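Local structure of putative transcriptional regulator (MarR/EmrR family) (Acinetobacter sp. ADP1, 3NRV) at residues C[14-17]-C[18-21]; C[30-33]-C[34-38]; C[74-77]-C[78-82]; C[112-115]-C[116-120]; C[131-134]-C[135-138]. The protein probably binds DNA as a homodimer and regulates transcription, as do other MarR-family proteins with a winged helix-turn-helix. All coordinates share one frame; numbering follows the deposited sequence.

Interaction 1 of 5, residues C[14-17]-C[18-21]; sequences TAQI and NMLA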
loop_
_atom_site.group_PDB
_atom_site.type_symbol
_atom_site.label_atom_id
_atom_site.label_comp_id
_atom_site.label_asym_id
_atom_site.label_seq_id
_atom_site.Cartn_x
_atom_site.Cartn_y
_atom_site.Cartn_z
ATOM N N THR C 14 -12.461 -0.320 -5.534
ATOM C CA THR C 14 -11.120 -0.865 -5.674
ATOM C C THR C 14 -10.192 0.120 -6.398
ATOM O O THR C 14 -9.094 0.409 -5.925
ATOM C CB THR C 14 -11.148 -2.221 -6.398
ATOM O OG1 THR C 14 -11.829 -3.168 -5.570
ATOM C CG2 THR C 14 -9.740 -2.714 -6.658
ATOM N N ALA C 15 -10.656 0.654 -7.523
ATOM C CA ALA C 15 -9.847 1.576 -8.323
ATOM C C ALA C 15 -9.534 2.840 -7.543
ATOM O O ALA C 15 -8.394 3.287 -7.517
ATOM C CB ALA C 15 -10.555 1.930 -9.632
ATOM N N GLN C 16 -10.551 3.427 -6.923
ATOM C CA GLN C 16 -10.342 4.637 -6.148
ATOM C C GLN C 16 -9.337 4.397 -5.015
ATOM O O GLN C 16 -8.435 5.210 -4.782
ATOM C CB GLN C 16 -11.659 5.138 -5.541
ATOM C CG GLN C 16 -12.600 5.789 -6.535
ATOM C CD GLN C 16 -11.894 6.778 -7.436
ATOM O OE1 GLN C 16 -11.129 7.635 -6.977
ATOM N NE2 GLN C 16 -12.152 6.669 -8.732
ATOM N N ILE C 17 -9.514 3.289 -4.302
ATOM C CA ILE C 17 -8.673 3.002 -3.151
ATOM C C ILE C 17 -7.239 2.723 -3.604
ATOM O O ILE C 17 -6.282 3.154 -2.956
ATOM C CB ILE C 17 -9.214 1.831 -2.341
ATOM C CG1 ILE C 17 -10.411 2.317 -1.506
ATOM C CG2 ILE C 17 -8.129 1.253 -1.428
ATOM C CD1 ILE C 17 -11.237 1.201 -0.951
ATOM N N ASN C 18 -7.096 2.020 -4.727
ATOM C CA ASN C 18 -5.762 1.728 -5.246
ATOM C C ASN C 18 -5.014 2.946 -5.760
ATOM O O ASN C 18 -3.817 3.079 -5.529
ATOM C CB ASN C 18 -5.794 0.575 -6.254
ATOM C CG ASN C 18 -5.556 -0.758 -5.584
ATOM O OD1 ASN C 18 -4.420 -1.236 -5.511
ATOM N ND2 ASN C 18 -6.609 -1.341 -5.041
HETATM N N MSE C 19 -5.709 3.868 -6.410
HETATM C CA MSE C 19 -5.022 5.061 -6.898
HETATM C C MSE C 19 -4.651 5.985 -5.754
HETATM O O MSE C 19 -3.609 6.630 -5.774
HETATM C CB MSE C 19 -5.895 5.781 -7.907
HETATM C CG MSE C 19 -6.035 4.980 -9.173
HETATM SE SE MSE C 19 -6.740 6.104 -10.560
HETATM C CE MSE C 19 -8.628 6.067 -10.011
ATOM N N LEU C 20 -5.532 6.055 -4.761
ATOM C CA LEU C 20 -5.245 6.803 -3.547
ATOM C C LEU C 20 -4.010 6.215 -2.874
ATOM O O LEU C 20 -3.034 6.907 -2.637
ATOM C CB LEU C 20 -6.428 6.707 -2.580
ATOM C CG LEU C 20 -6.210 7.235 -1.162
ATOM C CD1 LEU C 20 -5.841 8.730 -1.156
ATOM C CD2 LEU C 20 -7.466 6.981 -0.323
ATOM N N ALA C 21 -4.080 4.928 -2.561
ATOM C CA ALA C 21 -3.007 4.245 -1.858
ATOM C C ALA C 21 -1.688 4.317 -2.629
ATOM O O ALA C 21 -0.658 4.647 -2.062
ATOM C CB ALA C 21 -3.398 2.790 -1.594
#

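Interaction 2 of 5, residues C[30-33]-C[34-38]; sequences TAYT and QKFGI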
loop_
_atom_site.group_PDB
_atom_site.type_symbol
_atom_site.label_atom_id
_atom_site.label_comp_id
_atom_site.label_asym_id
_atom_site.label_seq_id
_atom_site.Cartn_x
_atom_site.Cartn_y
_atom_site.Cartn_z
ATOM N N THR C 30 9.317 8.699 -1.534
ATOM C CA THR C 30 10.247 9.814 -1.681
ATOM C C THR C 30 10.533 10.447 -0.331
ATOM O O THR C 30 11.684 10.696 0.006
ATOM C CB THR C 30 9.683 10.908 -2.603
ATOM O OG1 THR C 30 9.522 10.379 -3.915
ATOM C CG2 THR C 30 10.646 12.098 -2.678
ATOM N N ALA C 31 9.481 10.714 0.437
ATOM C CA ALA C 31 9.630 11.445 1.693
ATOM C C ALA C 31 10.537 10.712 2.673
ATOM O O ALA C 31 11.502 11.289 3.185
ATOM C CB ALA C 31 8.270 11.732 2.321
ATOM N N TYR C 32 10.232 9.440 2.932
ATOM C CA TYR C 32 11.035 8.651 3.866
ATOM C C TYR C 32 12.439 8.438 3.365
ATOM O O TYR C 32 13.390 8.434 4.150
ATOM C CB TYR C 32 10.368 7.298 4.187
ATOM C CG TYR C 32 9.217 7.484 5.149
ATOM C CD1 TYR C 32 7.912 7.576 4.695
ATOM C CD2 TYR C 32 9.448 7.617 6.513
ATOM C CE1 TYR C 32 6.853 7.773 5.588
ATOM C CE2 TYR C 32 8.403 7.820 7.410
ATOM C CZ TYR C 32 7.120 7.904 6.943
ATOM O OH TYR C 32 6.091 8.122 7.828
ATOM N N THR C 33 12.580 8.251 2.062
ATOM C CA THR C 33 13.915 8.032 1.516
ATOM C C THR C 33 14.785 9.271 1.695
ATOM O O THR C 33 15.937 9.172 2.103
ATOM C CB THR C 33 13.888 7.614 0.039
ATOM O OG1 THR C 33 13.372 6.280 -0.061
ATOM C CG2 THR C 33 15.309 7.623 -0.533
ATOM N N GLN C 34 14.217 10.438 1.417
ATOM C CA GLN C 34 14.979 11.684 1.500
ATOM C C GLN C 34 15.244 12.110 2.935
ATOM O O GLN C 34 16.271 12.724 3.229
ATOM C CB GLN C 34 14.255 12.804 0.744
ATOM C CG GLN C 34 14.313 12.608 -0.769
ATOM C CD GLN C 34 13.746 13.781 -1.544
ATOM O OE1 GLN C 34 13.014 14.609 -0.997
ATOM N NE2 GLN C 34 14.076 13.854 -2.835
ATOM N N LYS C 35 14.317 11.792 3.832
ATOM C CA LYS C 35 14.429 12.252 5.196
ATOM C C LYS C 35 15.170 11.268 6.098
ATOM O O LYS C 35 15.882 11.683 7.013
ATOM C CB LYS C 35 13.048 12.556 5.759
ATOM C CG LYS C 35 13.064 13.353 7.028
ATOM C CD LYS C 35 11.776 14.136 7.168
ATOM C CE LYS C 35 11.960 15.369 8.047
ATOM N NZ LYS C 35 12.857 16.388 7.416
ATOM N N PHE C 36 15.022 9.971 5.840
ATOM C CA PHE C 36 15.483 8.959 6.793
ATOM C C PHE C 36 16.301 7.888 6.148
ATOM O O PHE C 36 16.788 6.991 6.824
ATOM C CB PHE C 36 14.297 8.314 7.559
ATOM C CG PHE C 36 13.623 9.267 8.481
ATOM C CD1 PHE C 36 14.248 9.655 9.655
ATOM C CD2 PHE C 36 12.410 9.834 8.152
ATOM C CE1 PHE C 36 13.665 10.567 10.491
ATOM C CE2 PHE C 36 11.824 10.758 8.977
ATOM C CZ PHE C 36 12.452 11.126 10.158
ATOM N N GLY C 37 16.430 7.953 4.832
ATOM C CA GLY C 37 17.205 6.959 4.124
ATOM C C GLY C 37 16.604 5.564 4.071
ATOM O O GLY C 37 17.327 4.601 3.854
ATOM N N ILE C 38 15.288 5.443 4.263
ATOM C CA ILE C 38 14.627 4.138 4.118
ATOM C C ILE C 38 13.423 4.294 3.196
ATOM O O ILE C 38 12.904 5.390 3.046
ATOM C CB ILE C 38 14.136 3.602 5.485
ATOM C CG1 ILE C 38 13.250 4.650 6.168
ATOM C CG2 ILE C 38 15.310 3.273 6.380
ATOM C CD1 ILE C 38 12.496 4.134 7.380
#

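Interaction 3 of 5, residues C[74-77]-C[78-82]; sequences TVKK and LEEKK. With SO4 (sulfate ion), chain L.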
loop_
_atom_site.group_PDB
_atom_site.type_symbol
_atom_site.label_atom_id
_atom_site.label_comp_id
_atom_site.label_asym_id
_atom_site.label_seq_id
_atom_site.Cartn_x
_atom_site.Cartn_y
_atom_site.Cartn_z
ATOM N N THR C 74 12.034 -7.542 2.474
ATOM C CA THR C 74 12.258 -6.277 3.148
ATOM C C THR C 74 12.901 -6.523 4.505
ATOM O O THR C 74 13.769 -5.779 4.928
ATOM C CB THR C 74 10.960 -5.456 3.297
ATOM O OG1 THR C 74 10.339 -5.305 2.014
ATOM C CG2 THR C 74 11.281 -4.075 3.858
ATOM N N VAL C 75 12.486 -7.578 5.192
ATOM C CA VAL C 75 13.065 -7.847 6.506
ATOM C C VAL C 75 14.551 -8.166 6.359
ATOM O O VAL C 75 15.375 -7.744 7.182
ATOM C CB VAL C 75 12.311 -8.946 7.277
ATOM C CG1 VAL C 75 13.104 -9.397 8.495
ATOM C CG2 VAL C 75 10.936 -8.434 7.726
ATOM N N LYS C 76 14.904 -8.905 5.308
ATOM C CA LYS C 76 16.317 -9.175 5.015
ATOM C C LYS C 76 17.098 -7.883 4.769
ATOM O O LYS C 76 18.217 -7.717 5.264
ATOM C CB LYS C 76 16.456 -10.105 3.799
ATOM C CG LYS C 76 17.893 -10.485 3.454
ATOM C CD LYS C 76 18.536 -11.264 4.591
ATOM C CE LYS C 76 19.909 -11.831 4.221
ATOM N NZ LYS C 76 20.416 -12.669 5.356
ATOM N N LYS C 77 16.522 -6.963 4.001
ATOM C CA LYS C 77 17.194 -5.679 3.777
ATOM C C LYS C 77 17.410 -4.955 5.115
ATOM O O LYS C 77 18.474 -4.383 5.362
ATOM C CB LYS C 77 16.385 -4.792 2.839
ATOM C CG LYS C 77 16.365 -5.250 1.393
ATOM C CD LYS C 77 17.758 -5.206 0.772
ATOM C CE LYS C 77 17.724 -5.663 -0.687
ATOM N NZ LYS C 77 19.086 -5.696 -1.298
ATOM N N LEU C 78 16.388 -4.972 5.966
ATOM C CA LEU C 78 16.466 -4.287 7.261
ATOM C C LEU C 78 17.474 -4.971 8.176
ATOM O O LEU C 78 18.107 -4.329 9.014
ATOM C CB LEU C 78 15.097 -4.227 7.933
ATOM C CG LEU C 78 14.064 -3.290 7.287
ATOM C CD1 LEU C 78 12.703 -3.529 7.911
ATOM C CD2 LEU C 78 14.468 -1.805 7.399
ATOM N N GLU C 79 17.627 -6.285 8.022
ATOM C CA GLU C 79 18.683 -6.988 8.743
ATOM C C GLU C 79 20.070 -6.527 8.282
ATOM O O GLU C 79 20.952 -6.303 9.104
ATOM C CB GLU C 79 18.566 -8.505 8.561
ATOM C CG GLU C 79 19.461 -9.289 9.519
ATOM C CD GLU C 79 19.611 -10.762 9.111
ATOM O OE1 GLU C 79 19.880 -11.041 7.923
ATOM O OE2 GLU C 79 19.477 -11.630 9.991
ATOM N N GLU C 80 20.258 -6.401 6.974
ATOM C CA GLU C 80 21.529 -5.930 6.403
ATOM C C GLU C 80 21.845 -4.506 6.860
ATOM O O GLU C 80 23.006 -4.165 7.057
ATOM C CB GLU C 80 21.488 -5.957 4.870
ATOM C CG GLU C 80 21.479 -7.355 4.263
ATOM C CD GLU C 80 20.965 -7.387 2.819
ATOM O OE1 GLU C 80 20.912 -6.321 2.160
ATOM O OE2 GLU C 80 20.615 -8.492 2.347
ATOM N N LYS C 81 20.813 -3.675 6.996
ATOM C CA LYS C 81 20.994 -2.283 7.432
ATOM C C LYS C 81 21.088 -2.161 8.946
ATOM O O LYS C 81 21.261 -1.059 9.484
ATOM C CB LYS C 81 19.858 -1.405 6.914
ATOM C CG LYS C 81 19.864 -1.212 5.403
ATOM C CD LYS C 81 18.629 -0.437 4.960
ATOM C CE LYS C 81 18.488 -0.438 3.442
ATOM N NZ LYS C 81 17.619 0.690 3.004
ATOM N N LYS C 82 20.947 -3.301 9.621
ATOM C CA LYS C 82 21.102 -3.412 11.071
ATOM C C LYS C 82 19.988 -2.725 11.847
ATOM O O LYS C 82 20.184 -2.324 13.008
ATOM C CB LYS C 82 22.482 -2.915 11.527
ATOM C CG LYS C 82 23.642 -3.584 10.799
ATOM C CD LYS C 82 24.960 -3.310 11.490
ATOM C CE LYS C 82 26.128 -3.848 10.675
ATOM N NZ LYS C 82 25.901 -5.268 10.282
HETATM S S SO4 L . 17.421 -5.269 -4.828
HETATM O O1 SO4 L . 18.095 -5.543 -6.095
HETATM O O2 SO4 L . 16.040 -4.873 -5.105
HETATM O O3 SO4 L . 17.457 -6.482 -4.013
HETATM O O4 SO4 L . 18.087 -4.166 -4.140
#

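Interaction 4 of 5, residues C[112-115]-C[116-120]; sequences SDFA and IEREK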
loop_
_atom_site.group_PDB
_atom_site.type_symbol
_atom_site.label_atom_id
_atom_site.label_comp_id
_atom_site.label_asym_id
_atom_site.label_seq_id
_atom_site.Cartn_x
_atom_site.Cartn_y
_atom_site.Cartn_z
ATOM N N SER C 112 8.762 8.368 13.682
ATOM C CA SER C 112 7.338 8.304 14.007
ATOM C C SER C 112 6.726 9.710 14.062
ATOM O O SER C 112 5.576 9.905 13.686
ATOM C CB SER C 112 7.086 7.514 15.299
ATOM O OG SER C 112 7.817 8.046 16.380
ATOM N N ASP C 113 7.506 10.703 14.481
ATOM C CA ASP C 113 7.015 12.085 14.484
ATOM C C ASP C 113 6.619 12.556 13.082
ATOM O O ASP C 113 5.615 13.241 12.895
ATOM C CB ASP C 113 8.082 13.017 15.034
ATOM C CG ASP C 113 8.548 12.607 16.407
ATOM O OD1 ASP C 113 7.680 12.319 17.250
ATOM O OD2 ASP C 113 9.773 12.565 16.638
ATOM N N PHE C 114 7.432 12.178 12.112
ATOM C CA PHE C 114 7.192 12.488 10.717
ATOM C C PHE C 114 5.939 11.759 10.211
ATOM O O PHE C 114 5.116 12.349 9.514
ATOM C CB PHE C 114 8.436 12.093 9.940
ATOM C CG PHE C 114 8.403 12.434 8.475
ATOM C CD1 PHE C 114 8.444 13.753 8.045
ATOM C CD2 PHE C 114 8.408 11.426 7.526
ATOM C CE1 PHE C 114 8.460 14.061 6.680
ATOM C CE2 PHE C 114 8.432 11.729 6.158
ATOM C CZ PHE C 114 8.455 13.050 5.741
ATOM N N ALA C 115 5.786 10.487 10.584
ATOM C CA ALA C 115 4.595 9.714 10.230
ATOM C C ALA C 115 3.333 10.376 10.799
ATOM O O ALA C 115 2.294 10.466 10.137
ATOM C CB ALA C 115 4.722 8.270 10.753
ATOM N N ILE C 116 3.436 10.842 12.033
ATOM C CA ILE C 116 2.307 11.469 12.704
ATOM C C ILE C 116 1.915 12.769 12.012
ATOM O O ILE C 116 0.729 13.032 11.802
ATOM C CB ILE C 116 2.621 11.692 14.208
ATOM C CG1 ILE C 116 2.552 10.355 14.948
ATOM C CG2 ILE C 116 1.641 12.673 14.844
ATOM C CD1 ILE C 116 3.340 10.354 16.248
ATOM N N GLU C 117 2.909 13.560 11.627
ATOM C CA GLU C 117 2.637 14.791 10.892
ATOM C C GLU C 117 2.005 14.550 9.522
ATOM O O GLU C 117 1.090 15.269 9.128
ATOM C CB GLU C 117 3.886 15.682 10.804
ATOM C CG GLU C 117 4.177 16.384 12.127
ATOM C CD GLU C 117 2.919 16.979 12.762
ATOM O OE1 GLU C 117 2.351 17.934 12.185
ATOM O OE2 GLU C 117 2.496 16.494 13.838
ATOM N N ARG C 118 2.469 13.529 8.804
ATOM C CA ARG C 118 1.887 13.211 7.504
ATOM C C ARG C 118 0.428 12.747 7.611
ATOM O O ARG C 118 -0.388 13.041 6.735
ATOM C CB ARG C 118 2.751 12.183 6.753
ATOM C CG ARG C 118 4.138 12.747 6.341
ATOM C CD ARG C 118 4.997 11.714 5.626
ATOM N NE ARG C 118 4.397 11.278 4.361
ATOM C CZ ARG C 118 4.484 11.964 3.221
ATOM N NH1 ARG C 118 5.128 13.122 3.193
ATOM N NH2 ARG C 118 3.913 11.512 2.116
ATOM N N GLU C 119 0.105 12.021 8.682
ATOM C CA GLU C 119 -1.249 11.511 8.899
ATOM C C GLU C 119 -2.168 12.679 9.242
ATOM O O GLU C 119 -3.293 12.775 8.743
ATOM C CB GLU C 119 -1.241 10.470 10.036
ATOM C CG GLU C 119 -2.595 10.148 10.660
ATOM C CD GLU C 119 -3.407 9.133 9.850
ATOM O OE1 GLU C 119 -2.918 8.666 8.790
ATOM O OE2 GLU C 119 -4.546 8.813 10.271
ATOM N N LYS C 120 -1.677 13.557 10.102
ATOM C CA LYS C 120 -2.393 14.786 10.427
ATOM C C LYS C 120 -2.687 15.577 9.157
ATOM O O LYS C 120 -3.798 16.039 8.951
ATOM C CB LYS C 120 -1.584 15.627 11.407
ATOM C CG LYS C 120 -2.298 16.884 11.882
ATOM C CD LYS C 120 -1.411 17.677 12.829
ATOM C CE LYS C 120 -2.007 19.049 13.140
ATOM N NZ LYS C 120 -1.021 19.907 13.857
HETATM O O HOH W 1 4.525 14.879 14.958
#

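Interaction 5 of 5, residues C[131-134]-C[135-138]; sequences KDQL and FILL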
loop_
_atom_site.group_PDB
_atom_site.type_symbol
_atom_site.label_atom_id
_atom_site.label_comp_id
_atom_site.label_asym_id
_atom_site.label_seq_id
_atom_site.Cartn_x
_atom_site.Cartn_y
_atom_site.Cartn_z
ATOM N N LYS C 131 -13.693 11.602 10.241
ATOM C CA LYS C 131 -12.631 10.659 10.579
ATOM C C LYS C 131 -13.229 9.377 11.138
ATOM O O LYS C 131 -12.857 8.283 10.706
ATOM C CB LYS C 131 -11.638 11.253 11.579
ATOM C CG LYS C 131 -10.899 12.481 11.084
ATOM C CD LYS C 131 -9.966 13.000 12.189
ATOM C CE LYS C 131 -9.615 14.463 12.009
ATOM N NZ LYS C 131 -8.764 14.961 13.127
ATOM N N ASP C 132 -14.150 9.493 12.104
ATOM C CA ASP C 132 -14.776 8.276 12.662
ATOM C C ASP C 132 -15.487 7.459 11.581
ATOM O O ASP C 132 -15.355 6.226 11.511
ATOM C CB ASP C 132 -15.769 8.607 13.790
ATOM C CG ASP C 132 -15.075 9.002 15.090
ATOM O OD1 ASP C 132 -13.868 8.724 15.257
ATOM O OD2 ASP C 132 -15.746 9.600 15.956
ATOM N N GLN C 133 -16.246 8.154 10.741
ATOM C CA GLN C 133 -16.940 7.507 9.639
ATOM C C GLN C 133 -15.955 6.785 8.702
ATOM O O GLN C 133 -16.238 5.687 8.220
ATOM C CB GLN C 133 -17.739 8.537 8.848
ATOM C CG GLN C 133 -18.460 7.980 7.637
ATOM C CD GLN C 133 -19.595 7.051 8.000
ATOM O OE1 GLN C 133 -19.383 5.879 8.325
ATOM N NE2 GLN C 133 -20.814 7.563 7.932
ATOM N N LEU C 134 -14.809 7.415 8.443
ATOM C CA LEU C 134 -13.787 6.820 7.571
ATOM C C LEU C 134 -13.292 5.473 8.115
ATOM O O LEU C 134 -13.279 4.471 7.393
ATOM C CB LEU C 134 -12.597 7.780 7.390
ATOM C CG LEU C 134 -11.458 7.234 6.513
ATOM C CD1 LEU C 134 -11.968 6.921 5.084
ATOM C CD2 LEU C 134 -10.278 8.203 6.487
ATOM N N PHE C 135 -12.881 5.442 9.387
ATOM C CA PHE C 135 -12.385 4.192 9.978
ATOM C C PHE C 135 -13.427 3.081 9.970
ATOM O O PHE C 135 -13.116 1.911 9.752
ATOM C CB PHE C 135 -11.805 4.419 11.382
ATOM C CG PHE C 135 -10.535 5.228 11.375
ATOM C CD1 PHE C 135 -9.358 4.679 10.870
ATOM C CD2 PHE C 135 -10.519 6.537 11.835
ATOM C CE1 PHE C 135 -8.186 5.411 10.839
ATOM C CE2 PHE C 135 -9.347 7.289 11.812
ATOM C CZ PHE C 135 -8.174 6.730 11.316
ATOM N N ILE C 136 -14.675 3.447 10.193
ATOM C CA ILE C 136 -15.742 2.463 10.179
ATOM C C ILE C 136 -15.946 1.871 8.780
ATOM O O ILE C 136 -16.039 0.652 8.617
ATOM C CB ILE C 136 -17.066 3.076 10.719
ATOM C CG1 ILE C 136 -16.951 3.259 12.240
ATOM C CG2 ILE C 136 -18.257 2.179 10.359
ATOM C CD1 ILE C 136 -17.934 4.292 12.816
ATOM N N LEU C 137 -15.998 2.730 7.771
ATOM C CA LEU C 137 -16.213 2.246 6.405
ATOM C C LEU C 137 -15.031 1.409 5.891
ATOM O O LEU C 137 -15.238 0.402 5.233
ATOM C CB LEU C 137 -16.515 3.399 5.442
ATOM C CG LEU C 137 -17.826 4.140 5.754
ATOM C CD1 LEU C 137 -18.023 5.330 4.800
ATOM C CD2 LEU C 137 -19.003 3.195 5.672
ATOM N N LEU C 138 -13.804 1.804 6.208
ATOM C CA LEU C 138 -12.644 0.997 5.810
ATOM C C LEU C 138 -12.691 -0.385 6.465
ATOM O O LEU C 138 -12.360 -1.399 5.853
ATOM C CB LEU C 138 -11.328 1.702 6.145
ATOM C CG LEU C 138 -11.109 3.059 5.443
ATOM C CD1 LEU C 138 -9.792 3.708 5.860
ATOM C CD2 LEU C 138 -11.189 2.917 3.932
#

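Interaction 1 of 5, residues C[14-17]-C[18-21]
Asn18 turns back along the helix and places both of its nitrogens on the carbonyl oxygen of Thr14, one turn earlier. The backbone bond, Asn18 N to Thr14 O, is 2.8 Å. The side-chain bond, Asn18 ND2 to Thr14 O, is longer at 3.2 Å and fairly straight, with 158° at the hydrogen. It comes from above the carbonyl plane, 37° out of it, so it does not use a lone pair direction. The acceptor does lie in the plane of the Asn18 amide. The two side chains run side by side and point the same way, with Thr14 CG2 3.8 Å from Asn18 ND2. This grip fixes the rotation of the amide and leaves OD1 directed away from Thr14, where it accepts a hydrogen bond from a bound glycerol. Helix 13-36 is the first long helix of the MarR fold, and here it faces the second subunit in the dimer. Thr14 is the partly exposed end of the contact, and its OG1 bonds to Glu119 of the second subunit. The rest is buried, and it is close-packed round Met19 and Ala21. Selenomethionine Met19 bends at its third torsion (-79°), which brings CE to 3.8 Å from Gln16 NE2, while its CG lies 3.3 Å from Ala15 O. Gln16 NE2 bonds to the Ile9 carbonyl, and its OE1 bonds to Arg142 of the second subunit. Ala21 CB sits 3.2 Å from Ile17 O and packs on Ala21 of the second subunit.

Interaction 2 of 5, residues C[30-33]-C[34-38]
Tyr32 overlaps Phe36, one helical turn on, through the near corners of the two rings. Tyr32 CD2 lies 4.0 Å from Phe36 CD2, and the rings meet obliquely. The pair stands at the C-terminal end of helix 13-36 in the MarR fold, where the chain turns toward helix 40-51. Tyr32 is buried. Its ring stacks on Trp43 of helix 40-51 and meets Phe114 of helix 102-122 edge to face. Its first torsion (-76°) sets CG beside the backbone N, and the ring leaves the helix toward those two partners. Ile38 adds to the same apolar side and packs on Trp43. On the outer side, Thr30 and Gln34 lie alongside each other and point the same way. Thr30 CG2 rests 3.7 Å from Gln34 CD, touching the carbon where the amide begins. Gln34 is exposed and extended beyond CG. The helical bonds stay regular until the last. Phe36 N bonds to Tyr32 O at 2.8 Å, while Gly37 N makes only a weak bond to Thr33 O at 3.0 Å. Gly37 is the first residue to leave helical geometry, and its phi of 70° is one that glycine takes easily. The turn brings the carbonyl of Ile38 back beside Thr33. The Thr33 hydroxyl bonds to the Ser29 carbonyl of the preceding turn. A second bond is not settled, with Thr33 OG1 3.3 Å from Ile38 O.

Interaction 3 of 5, residues C[74-77]-C[78-82]
The probable DNA-recognition helix of the winged helix-turn-helix ends here, with Lys76 and Lys77 reaching forward to Glu79 and Glu80. Lys76 NZ meets Glu79 OE1 nearly along its C-O axis at 3.1 Å, a salt bridge. Lys76 was deposited in two conformers, so this bridge is doubtful as a lasting link. In the same conformer Glu80 crosses Lys76 at about a right angle, with Glu80 OE2 3.6 Å from Lys76 CG. Its other oxygen, OE1, touches Lys77 CD at 3.6 Å. The bridge between Lys77 NZ and Glu80 OE1 is long, at 4.0 Å. Lys77 bends at its second torsion (-64°) and is extended from there. That bend carries NZ clear of the helix to a sulfate, where it makes two weak hydrogen bonds, 3.3 Å from NZ to O3 and 3.4 Å from NZ to O4. The sulfate, probably from the crystallisation liquor, is also bound by Lys68 of the second subunit. On the buried face, Leu78 CG lies 3.4 Å from Thr74 O, and Leu78 packs on Ile84 of strand 84-87 and on Glu42. Lys81 runs out extended to a salt bridge with Glu42. At the end, Lys82 takes a positive phi of 69°, and its N bonds to Glu79 O. Its carbonyl accepts from the Thr101 hydroxyl. The exit is a Schellman motif, from which the chain passes into the first strand of the MarR wing.

Interaction 4 of 5, residues C[112-115]-C[116-120]
Residues 112-115 and 116-120 form one unbroken run of helix 102-122, held by regular bonds from each N-H to the carbonyl four residues back. Arg118 N to Phe114 O is typical, at 3.0 Å. The same two residues also meet by their side chains. Arg118 CD lies over one face of the Phe114 ring, 3.9 Å from its centroid and offset toward the rim by CE2. This is a CH-pi contact. Phe114 CG is anti to the backbone N (chi1 -176°), and the ring stands straight out from the helix. Arg118 leans back one turn to reach it. The guanidinium plane is 32° from the ring plane, and its NH2 bonds to the Ser28 hydroxyl of helix 13-36. In the MarR fold this helix lies between helices 13-36 and 40-51 of its own chain and the N-terminal arm of the second subunit. Ala115 and Ile116 pack on Ile7 of that subunit, while Asp113 forms a salt bridge with its Lys6. Glu119 accepts from the backbone N of Ala13 of the second subunit. On the exposed side a water donates to Asp113 O at 2.9 Å and to Glu117 OE2 at 2.8 Å, joining a backbone carbonyl to a side chain one turn later.

Interaction 5 of 5, residues C[131-134]-C[135-138]
Phe135 N bonds to Lys131 O at 3.1 Å and is nearly straight, with 167° at the hydrogen. Leu138 N repeats this on Leu134 O at 3.0 Å. The side chains of Lys131 and Asp132 take their polar partners elsewhere. Lys131 forms a salt bridge with Glu128, and Asp132 one with Arg11 of the second subunit. The Phe135 ring crowds the same carbonyl that its backbone uses, with CD2 only 3.1 Å from Lys131 O. The approach to the ring is oblique. Leu134 and Leu138 make the apolar pair. Leu134 CG, anti to the backbone N (chi1 179°), stands straight out from the helix. Leu138 leans back toward it, with Leu138 CD1 4.0 Å from Leu134 CG. Gln133 has the same first torsion but bends at the next (68°), which turns its amide across the Leu137 side chain. Gln133 OE1 ends 3.5 Å from Leu137 CG, and Gln133 CG is 3.9 Å from Leu137 CD1. Ile136 stands on the exposed side, its CG1 3.4 Å from Asp132 O. The segments belong to helix 128-146, the last of the MarR fold and part of its dimer interface. Leu134 packs on Phe126 in the loop after helix 102-122 and on Leu141 of the second subunit. Leu137 meets Phe126 of that subunit, and Gln133 meets its Leu137.

The five contacts come in series along the chain, each within one helix. Interactions 1 and 2 share helix 13-36, with centres 23 Å apart. Interaction 3 is on helix 68-80, interaction 4 on helix 102-122 and interaction 5 on helix 128-146. Interactions 2 and 4 touch directly, where the first helix lies against helix 102-122, for example Lys35 CD to Phe114 CE1 at 3.4 Å. Interaction 2 also packs on interaction 3, through Gly37 and Lys81. Interactions 1, 4 and 5 all touch the second subunit. The centres of interactions 3 and 5 are 34 Å apart, on opposite sides of the chain's centre. The dimer contacts of interactions 1, 4 and 5 are thus separate from the probable recognition helix.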